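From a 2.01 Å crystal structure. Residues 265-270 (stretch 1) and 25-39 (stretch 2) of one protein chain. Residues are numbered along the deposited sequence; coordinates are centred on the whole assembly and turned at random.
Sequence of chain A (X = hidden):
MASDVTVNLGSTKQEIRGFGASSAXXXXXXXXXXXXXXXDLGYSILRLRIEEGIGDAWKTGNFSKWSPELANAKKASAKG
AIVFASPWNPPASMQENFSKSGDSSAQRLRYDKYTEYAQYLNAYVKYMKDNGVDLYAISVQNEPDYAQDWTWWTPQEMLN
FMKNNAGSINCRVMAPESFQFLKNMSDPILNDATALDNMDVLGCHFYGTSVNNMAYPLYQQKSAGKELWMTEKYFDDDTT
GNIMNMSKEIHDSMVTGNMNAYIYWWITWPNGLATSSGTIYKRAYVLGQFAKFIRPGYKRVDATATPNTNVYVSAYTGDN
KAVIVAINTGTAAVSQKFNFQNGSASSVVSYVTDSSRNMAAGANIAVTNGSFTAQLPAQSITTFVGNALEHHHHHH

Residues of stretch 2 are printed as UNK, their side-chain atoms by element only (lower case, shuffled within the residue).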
ATOM      1  N   TRP A 265       6.478  -3.133  -2.607  1.00  7.58           N
ATOM      2  CA  TRP A 265       7.420  -2.624  -3.592  1.00  8.39           C
ATOM      3  C   TRP A 265       7.307  -3.463  -4.898  1.00 11.48           C
ATOM      4  O   TRP A 265       6.239  -4.019  -5.194  1.00 12.44           O
ATOM      5  CB  TRP A 265       8.831  -2.573  -2.985  1.00  7.06           C
ATOM      6  CG  TRP A 265       9.938  -2.050  -3.854  1.00  9.90           C
ATOM      7  CD1 TRP A 265      11.233  -2.493  -3.863  1.00 10.73           C
ATOM      8  CD2 TRP A 265       9.876  -0.989  -4.829  1.00 11.60           C
ATOM      9  NE1 TRP A 265      11.972  -1.786  -4.784  1.00 10.72           N
ATOM     10  CE2 TRP A 265      11.164  -0.860  -5.391  1.00 12.29           C
ATOM     11  CE3 TRP A 265       8.860  -0.147  -5.286  1.00 11.69           C
ATOM     12  CZ2 TRP A 265      11.460   0.076  -6.385  1.00 13.26           C
ATOM     13  CZ3 TRP A 265       9.158   0.789  -6.275  1.00  9.79           C
ATOM     14  CH2 TRP A 265      10.447   0.889  -6.812  1.00  9.09           C
ATOM     15  N   TRP A 266       8.305  -3.366  -5.767  1.00  8.21           N
ATOM     16  CA  TRP A 266       8.200  -3.840  -7.139  1.00  6.35           C
ATOM     17  C   TRP A 266       7.986  -5.342  -7.364  1.00 11.24           C
ATOM     18  O   TRP A 266       8.308  -6.191  -6.514  1.00  9.68           O
ATOM     19  CB  TRP A 266       9.393  -3.320  -7.969  1.00  7.35           C
ATOM     20  CG  TRP A 266      10.757  -3.718  -7.469  1.00 10.75           C
ATOM     21  CD1 TRP A 266      11.060  -4.643  -6.492  1.00 12.66           C
ATOM     22  CD2 TRP A 266      12.013  -3.182  -7.913  1.00 13.96           C
ATOM     23  NE1 TRP A 266      12.428  -4.718  -6.317  1.00 12.79           N
ATOM     24  CE2 TRP A 266      13.033  -3.829  -7.173  1.00 14.37           C
ATOM     25  CE3 TRP A 266      12.370  -2.220  -8.864  1.00 15.90           C
ATOM     26  CZ2 TRP A 266      14.383  -3.548  -7.366  1.00 14.53           C
ATOM     27  CZ3 TRP A 266      13.716  -1.933  -9.052  1.00 17.32           C
ATOM     28  CH2 TRP A 266      14.707  -2.602  -8.309  1.00 17.35           C
ATOM     29  N   ILE A 267       7.420  -5.667  -8.531  1.00 10.59           N
ATOM     30  CA  ILE A 267       6.917  -7.010  -8.765  1.00 10.03           C
ATOM     31  C   ILE A 267       7.948  -8.006  -9.285  1.00 11.65           C
ATOM     32  O   ILE A 267       8.237  -8.985  -8.587  1.00 13.26           O
ATOM     33  CB  ILE A 267       5.658  -7.045  -9.662  1.00 11.18           C
ATOM     34  CG1 ILE A 267       4.472  -6.377  -8.949  1.00  8.14           C
ATOM     35  CG2 ILE A 267       5.317  -8.483 -10.001  1.00  6.66           C
ATOM     36  CD1 ILE A 267       3.391  -5.844  -9.916  1.00  6.54           C
ATOM     37  N   THR A 268       8.526  -7.821 -10.469  1.00 10.12           N
ATOM     38  CA  THR A 268       9.304  -8.979 -10.892  1.00  9.88           C
ATOM     39  C   THR A 268      10.775  -8.718 -10.622  1.00  8.85           C
ATOM     40  O   THR A 268      11.571  -8.511 -11.532  1.00 10.29           O
ATOM     41  CB  THR A 268       9.112  -9.095 -12.427  1.00 15.95           C
ATOM     42  OG1 THR A 268       9.264  -7.792 -13.021  1.00 10.95           O
ATOM     43  CG2 THR A 268       7.681  -9.576 -12.751  1.00 12.52           C
ATOM     44  N   TRP A 269      11.139  -9.059  -9.395  1.00 10.25           N
ATOM     45  CA  TRP A 269      12.471  -8.858  -8.827  1.00 12.82           C
ATOM     46  C   TRP A 269      12.629  -9.895  -7.724  1.00 13.73           C
ATOM     47  O   TRP A 269      11.624 -10.298  -7.153  1.00 17.29           O
ATOM     48  CB  TRP A 269      12.586  -7.441  -8.278  1.00 11.54           C
ATOM     49  CG  TRP A 269      12.618  -6.403  -9.363  1.00 15.22           C
ATOM     50  CD1 TRP A 269      11.554  -5.736  -9.910  1.00 16.47           C
ATOM     51  CD2 TRP A 269      13.784  -5.912 -10.031  1.00 17.88           C
ATOM     52  NE1 TRP A 269      11.989  -4.866 -10.887  1.00 18.19           N
ATOM     53  CE2 TRP A 269      13.355  -4.944 -10.970  1.00 18.93           C
ATOM     54  CE3 TRP A 269      15.152  -6.194  -9.925  1.00 19.97           C
ATOM     55  CZ2 TRP A 269      14.242  -4.266 -11.796  1.00 19.90           C
ATOM     56  CZ3 TRP A 269      16.033  -5.517 -10.753  1.00 22.83           C
ATOM     57  CH2 TRP A 269      15.575  -4.565 -11.673  1.00 22.19           C
ATOM     58  N   PRO A 270      13.864 -10.283  -7.380  1.00 14.26           N
ATOM     59  CA  PRO A 270      14.100 -11.235  -6.283  1.00 15.86           C
ATOM     60  C   PRO A 270      13.574 -10.782  -4.911  1.00 16.49           C
ATOM     61  O   PRO A 270      13.098 -11.624  -4.143  1.00 14.42           O
ATOM     62  CB  PRO A 270      15.624 -11.330  -6.237  1.00 18.29           C
ATOM     63  CG  PRO A 270      16.055 -11.053  -7.666  1.00 19.39           C
ATOM     64  CD  PRO A 270      15.093 -10.006  -8.154  1.00 17.71           C
ATOM     65  N   UNK A  25      10.024   0.066 -12.744  1.00 10.37           N
ATOM     66  CA  UNK A  25      11.212  -0.575 -13.322  1.00 10.35           C
ATOM     67  C   UNK A  25      11.003  -2.042 -13.722  1.00 12.31           C
ATOM     68  O   UNK A  25      11.965  -2.790 -13.877  1.00 13.52           O
ATOM     69  c   UNK A  25      13.018   0.906 -12.305  1.00 14.95           C
ATOM     70  c   UNK A  25      13.606   1.595 -13.345  1.00 16.82           C
ATOM     71  c   UNK A  25      13.665   3.847  -9.362  1.00 12.90           C
ATOM     72  c   UNK A  25      13.014   2.682  -8.923  1.00 11.57           C
ATOM     73  c   UNK A  25      12.400  -0.468 -12.362  1.00 11.22           C
ATOM     74  c   UNK A  25      14.067   3.992 -10.663  1.00 15.04           C
ATOM     75  n   UNK A  25      14.055   2.817 -12.898  1.00 16.00           N
ATOM     76  c   UNK A  25      12.733   1.630  -9.802  1.00  8.41           C
ATOM     77  c   UNK A  25      13.124   1.757 -11.151  1.00 13.89           C
ATOM     78  c   UNK A  25      13.789   2.935 -11.557  1.00 14.24           C
ATOM     79  N   UNK A  26       9.752  -2.444 -13.924  1.00  9.96           N
ATOM     80  CA  UNK A  26       9.435  -3.807 -14.386  1.00 10.31           C
ATOM     81  C   UNK A  26       9.239  -3.897 -15.896  1.00 14.49           C
ATOM     82  O   UNK A  26       8.811  -4.942 -16.420  1.00 18.22           O
ATOM     83  s   UNK A  26       8.554  -4.473 -11.871  1.00 10.42           S
ATOM     84  c   UNK A  26       8.218  -4.365 -13.639  1.00  9.91           C
ATOM     85  N   UNK A  27       9.495  -2.793 -16.590  1.00 12.64           N
ATOM     86  CA  UNK A  27       9.179  -2.719 -18.006  1.00 13.39           C
ATOM     87  C   UNK A  27       7.694  -3.000 -18.198  1.00 13.32           C
ATOM     88  O   UNK A  27       6.849  -2.527 -17.417  1.00  7.94           O
ATOM     89  N   UNK A  28       7.382  -3.774 -19.237  1.00 12.41           N
ATOM     90  CA  UNK A  28       6.019  -4.204 -19.494  1.00 13.94           C
ATOM     91  C   UNK A  28       5.813  -5.583 -18.890  1.00 15.99           C
ATOM     92  O   UNK A  28       6.380  -6.573 -19.370  1.00 13.16           O
ATOM     93  o   UNK A  28       6.074  -2.952 -21.536  1.00 14.42           O
ATOM     94  c   UNK A  28       4.297  -4.610 -21.333  1.00 13.01           C
ATOM     95  c   UNK A  28       5.765  -4.242 -21.001  1.00 14.59           C
ATOM     96  N   UNK A  29       4.987  -5.646 -17.840  1.00 15.23           N
ATOM     97  CA  UNK A  29       4.743  -6.904 -17.143  1.00 12.26           C
ATOM     98  C   UNK A  29       3.789  -7.792 -17.980  1.00 12.86           C
ATOM     99  O   UNK A  29       2.880  -7.273 -18.654  1.00 11.46           O
ATOM    100  c   UNK A  29       4.193  -6.646 -15.742  1.00 10.09           C
ATOM    101  c   UNK A  29       5.216  -5.826 -14.919  1.00 10.17           C
ATOM    102  c   UNK A  29       4.844  -5.592 -13.417  1.00  6.94           C
ATOM    103  c   UNK A  29       3.868  -7.936 -15.062  1.00 10.45           C
ATOM    104  N   UNK A  30       4.019  -9.110 -17.963  1.00  9.24           N
ATOM    105  CA  UNK A  30       3.213 -10.031 -18.778  1.00 13.90           C
ATOM    106  C   UNK A  30       1.767 -10.148 -18.285  1.00 13.31           C
ATOM    107  O   UNK A  30       1.469  -9.888 -17.114  1.00  8.77           O
ATOM    108  c   UNK A  30       3.848 -11.418 -18.795  1.00 15.30           C
ATOM    109  o   UNK A  30       3.771 -12.024 -17.508  1.00 14.77           O
ATOM    110  N   UNK A  31       0.861 -10.549 -19.168  1.00 11.52           N
ATOM    111  CA  UNK A  31      -0.480 -10.875 -18.711  1.00 14.11           C
ATOM    112  C   UNK A  31      -0.404 -11.952 -17.640  1.00 12.97           C
ATOM    113  O   UNK A  31      -1.148 -11.913 -16.673  1.00 14.11           O
ATOM    114  c   UNK A  31      -2.172 -10.261 -20.504  1.00 23.76           C
ATOM    115  o   UNK A  31      -2.262 -10.266 -21.742  1.00 24.69           O
ATOM    116  c   UNK A  31      -1.368 -11.375 -19.856  1.00 20.31           C
ATOM    117  o   UNK A  31      -2.704  -9.385 -19.784  1.00 21.55           O
ATOM    118  N   UNK A  32       0.488 -12.926 -17.818  1.00 10.77           N
ATOM    119  CA  UNK A  32       0.580 -14.039 -16.873  1.00 12.78           C
ATOM    120  C   UNK A  32       0.777 -13.529 -15.432  1.00 13.25           C
ATOM    121  O   UNK A  32       0.083 -13.934 -14.480  1.00 10.82           O
ATOM    122  c   UNK A  32       1.761 -14.941 -17.265  1.00 14.62           C
ATOM    123  c   UNK A  32       3.171 -18.165 -15.823  1.00 15.84           C
ATOM    124  c   UNK A  32       1.879 -16.233 -16.484  1.00 17.72           C
ATOM    125  o   UNK A  32       2.228 -19.822 -14.398  1.00 16.34           O
ATOM    126  c   UNK A  32       2.099 -18.635 -15.084  1.00 16.86           C
ATOM    127  c   UNK A  32       0.816 -16.723 -15.728  1.00 16.34           C
ATOM    128  c   UNK A  32       3.058 -16.979 -16.518  1.00 16.04           C
ATOM    129  c   UNK A  32       0.920 -17.922 -15.036  1.00 16.04           C
ATOM    130  N   UNK A  33       1.751 -12.656 -15.262  1.00 10.26           N
ATOM    131  CA  UNK A  33       2.076 -12.177 -13.920  1.00  9.79           C
ATOM    132  C   UNK A  33       0.968 -11.289 -13.337  1.00 12.47           C
ATOM    133  O   UNK A  33       0.600 -11.434 -12.168  1.00 13.17           O
ATOM    134  c   UNK A  33       4.524 -12.466 -14.197  1.00  8.74           C
ATOM    135  c   UNK A  33       3.411 -11.450 -13.928  1.00  8.90           C
ATOM    136  c   UNK A  33       3.635 -10.712 -12.588  1.00  7.25           C
ATOM    137  N   UNK A  34       0.429 -10.384 -14.155  1.00 13.33           N
ATOM    138  CA  UNK A  34      -0.699  -9.535 -13.742  1.00 11.81           C
ATOM    139  C   UNK A  34      -1.958 -10.353 -13.433  1.00 11.65           C
ATOM    140  O   UNK A  34      -2.697 -10.037 -12.486  1.00 12.01           O
ATOM    141  s   UNK A  34       0.727  -6.680 -13.446  1.00 13.57           S
ATOM    142  c   UNK A  34      -0.567  -5.439 -13.288  1.00  8.63           C
ATOM    143  c   UNK A  34      -0.991  -8.458 -14.797  1.00  9.89           C
ATOM    144  c   UNK A  34       0.182  -7.497 -14.995  1.00  8.72           C
ATOM    145  N   UNK A  35      -2.191 -11.416 -14.208  1.00 10.89           N
ATOM    146  CA  UNK A  35      -3.341 -12.307 -13.959  1.00 14.02           C
ATOM    147  C   UNK A  35      -3.184 -13.074 -12.662  1.00 12.57           C
ATOM    148  O   UNK A  35      -4.159 -13.292 -11.936  1.00 13.04           O
ATOM    149  c   UNK A  35      -3.579 -13.286 -15.128  1.00 15.48           C
ATOM    150  o   UNK A  35      -4.523 -11.439 -16.339  1.00 18.16           O
ATOM    151  n   UNK A  35      -3.989 -13.287 -17.531  1.00 16.18           N
ATOM    152  c   UNK A  35      -4.073 -12.589 -16.386  1.00 16.63           C
ATOM    153  N   UNK A  36      -1.952 -13.473 -12.354  1.00 11.55           N
ATOM    154  CA  UNK A  36      -1.689 -14.169 -11.097  1.00 10.28           C
ATOM    155  C   UNK A  36      -1.893 -13.230  -9.910  1.00 10.77           C
ATOM    156  O   UNK A  36      -2.546 -13.589  -8.927  1.00 12.71           O
ATOM    157  o   UNK A  36      -0.102 -15.789 -12.025  1.00 10.92           O
ATOM    158  c   UNK A  36      -0.267 -14.744 -11.071  1.00  9.83           C
ATOM    159  N   UNK A  37      -1.309 -12.037  -9.998  1.00  9.09           N
ATOM    160  CA  UNK A  37      -1.337 -11.092  -8.881  1.00 10.75           C
ATOM    161  C   UNK A  37      -2.658 -10.340  -8.760  1.00  9.93           C
ATOM    162  O   UNK A  37      -3.213 -10.202  -7.656  1.00  8.57           O
ATOM    163  c   UNK A  37      -0.185 -10.089  -9.018  1.00  8.22           C
ATOM    164  c   UNK A  37       1.269 -11.596  -7.609  1.00 12.06           C
ATOM    165  c   UNK A  37       1.207 -10.721  -8.879  1.00 11.28           C
ATOM    166  c   UNK A  37       2.247  -9.652  -8.816  1.00 14.96           C
ATOM    167  N   UNK A  38      -3.117  -9.790  -9.883  1.00  7.25           N
ATOM    168  CA  UNK A  38      -4.343  -9.007  -9.892  1.00  8.02           C
ATOM    169  C   UNK A  38      -5.632  -9.807 -10.012  1.00 13.31           C
ATOM    170  O   UNK A  38      -6.655  -9.376  -9.475  1.00 11.81           O
ATOM    171  c   UNK A  38      -0.998  -6.173  -9.599  1.00  9.56           C
ATOM    172  c   UNK A  38      -3.274  -6.802 -10.205  1.00 10.72           C
ATOM    173  c   UNK A  38      -2.850  -4.834  -8.855  1.00 10.31           C
ATOM    174  c   UNK A  38      -1.489  -5.075  -8.915  1.00 10.27           C
ATOM    175  c   UNK A  38      -3.741  -5.706  -9.490  1.00 10.94           C
ATOM    176  c   UNK A  38      -4.235  -7.789 -10.835  1.00  6.69           C
ATOM    177  c   UNK A  38      -1.891  -7.038 -10.223  1.00 10.36           C
ATOM    178  o   UNK A  38      -0.613  -4.218  -8.277  1.00  8.96           O
ATOM    179  N   UNK A  39      -5.633 -10.878 -10.812  1.00 14.25           N
ATOM    180  CA  UNK A  39      -6.725 -11.849 -10.755  1.00 13.72           C
ATOM    181  C   UNK A  39      -6.805 -12.888  -9.645  1.00 12.21           C
ATOM    182  O   UNK A  39      -7.667 -12.787  -8.766  1.00 12.20           O
TER
HETATM  183  O   HOH W   1       8.765  -7.597 -15.800  1.00 21.75           O

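Position 25 carries one carbon leading into fused five- and six-membered rings that hold eight carbons and one nitrogen, an indole that reaches Trp-265 and Trp-266, so it is Trp-25. Its CZ3 lies 3.8 Å from Trp-265 CH2, the two rings meeting edge to edge, and its CE3 lies 3.8 Å from Trp-266 CZ3. Its carbonyl O approaches the ring edge of Trp-269, 3.4 Å from CZ2.

At position 26 a single carbon bears one sulfur, which sits in a pocket of stretch 1 beside Thr-268 and Trp-269; this identifies Cys-26. Thr-268 N donates a weak hydrogen bond to Cys-26 SG (3.6 Å, 164°), and Trp-269 NE1 lies 3.6 Å from Cys-26 SG, which approaches the ring at its edge.

Position 27 has no side-chain atoms and is Gly-27; its positive phi of 57° favours glycine. Position 28, one carbon carrying an oxygen and a carbon, is Thr-28; neither residue touches stretch 1.

Position 29 has four carbons, forked at the first with one arm two carbons long that reaches Ile-267: Ile-29. The end of that arm, CD1, packs 3.8 Å from Ile-267 CD1.

Position 30, one carbon then one oxygen, is Ser-30, the N-cap of the helix that follows. Position 31 has two carbons, the second carrying two oxygens: Asp-31. Position 32, one carbon and a six-carbon ring bearing an oxygen, is Tyr-32. All three stay clear of stretch 1.

Position 33 shows one carbon carrying two more, packed against Ile-267, hence Val-33. Its backbone N donates the capping bond to Ser-30 OG (3.1 Å), while its CG1 lies 3.8 Å from Ile-267 CG2.

Position 34 is an unbranched chain of two carbons, sulfur and carbon, Met-34, which makes no close contact. Position 35, two carbons with an oxygen and a nitrogen on the second, is Asn-35, and position 36, one carbon and one oxygen, Ser-36; both are out of reach.

At position 37 four carbons, forked at the second, reach Ile-267: Leu-37, whose CD1 is 3.5 Å from Ile-267 CG2. Position 38, one carbon and a six-carbon ring with an oxygen, its edge meeting Ile-267, is Tyr-38, with CE1 4.4 Å from Ile-267 CD1. Position 39 lacks a side chain and is Gly-39, where a CB would clash with Asn-35 O.

The contact buries 472 Å² and centres on Ile-267, which packs against the loop and helix side chains. Around Cys-26 a water reinforces it, donating to Cys-26 O (2.7 Å) and hydrogen-bonded to Thr-268 OG1 (2.8 Å), while tryptophans gather about Trp-25.

Stretch 2 (25-39) WCGTISDYVMNSLYG
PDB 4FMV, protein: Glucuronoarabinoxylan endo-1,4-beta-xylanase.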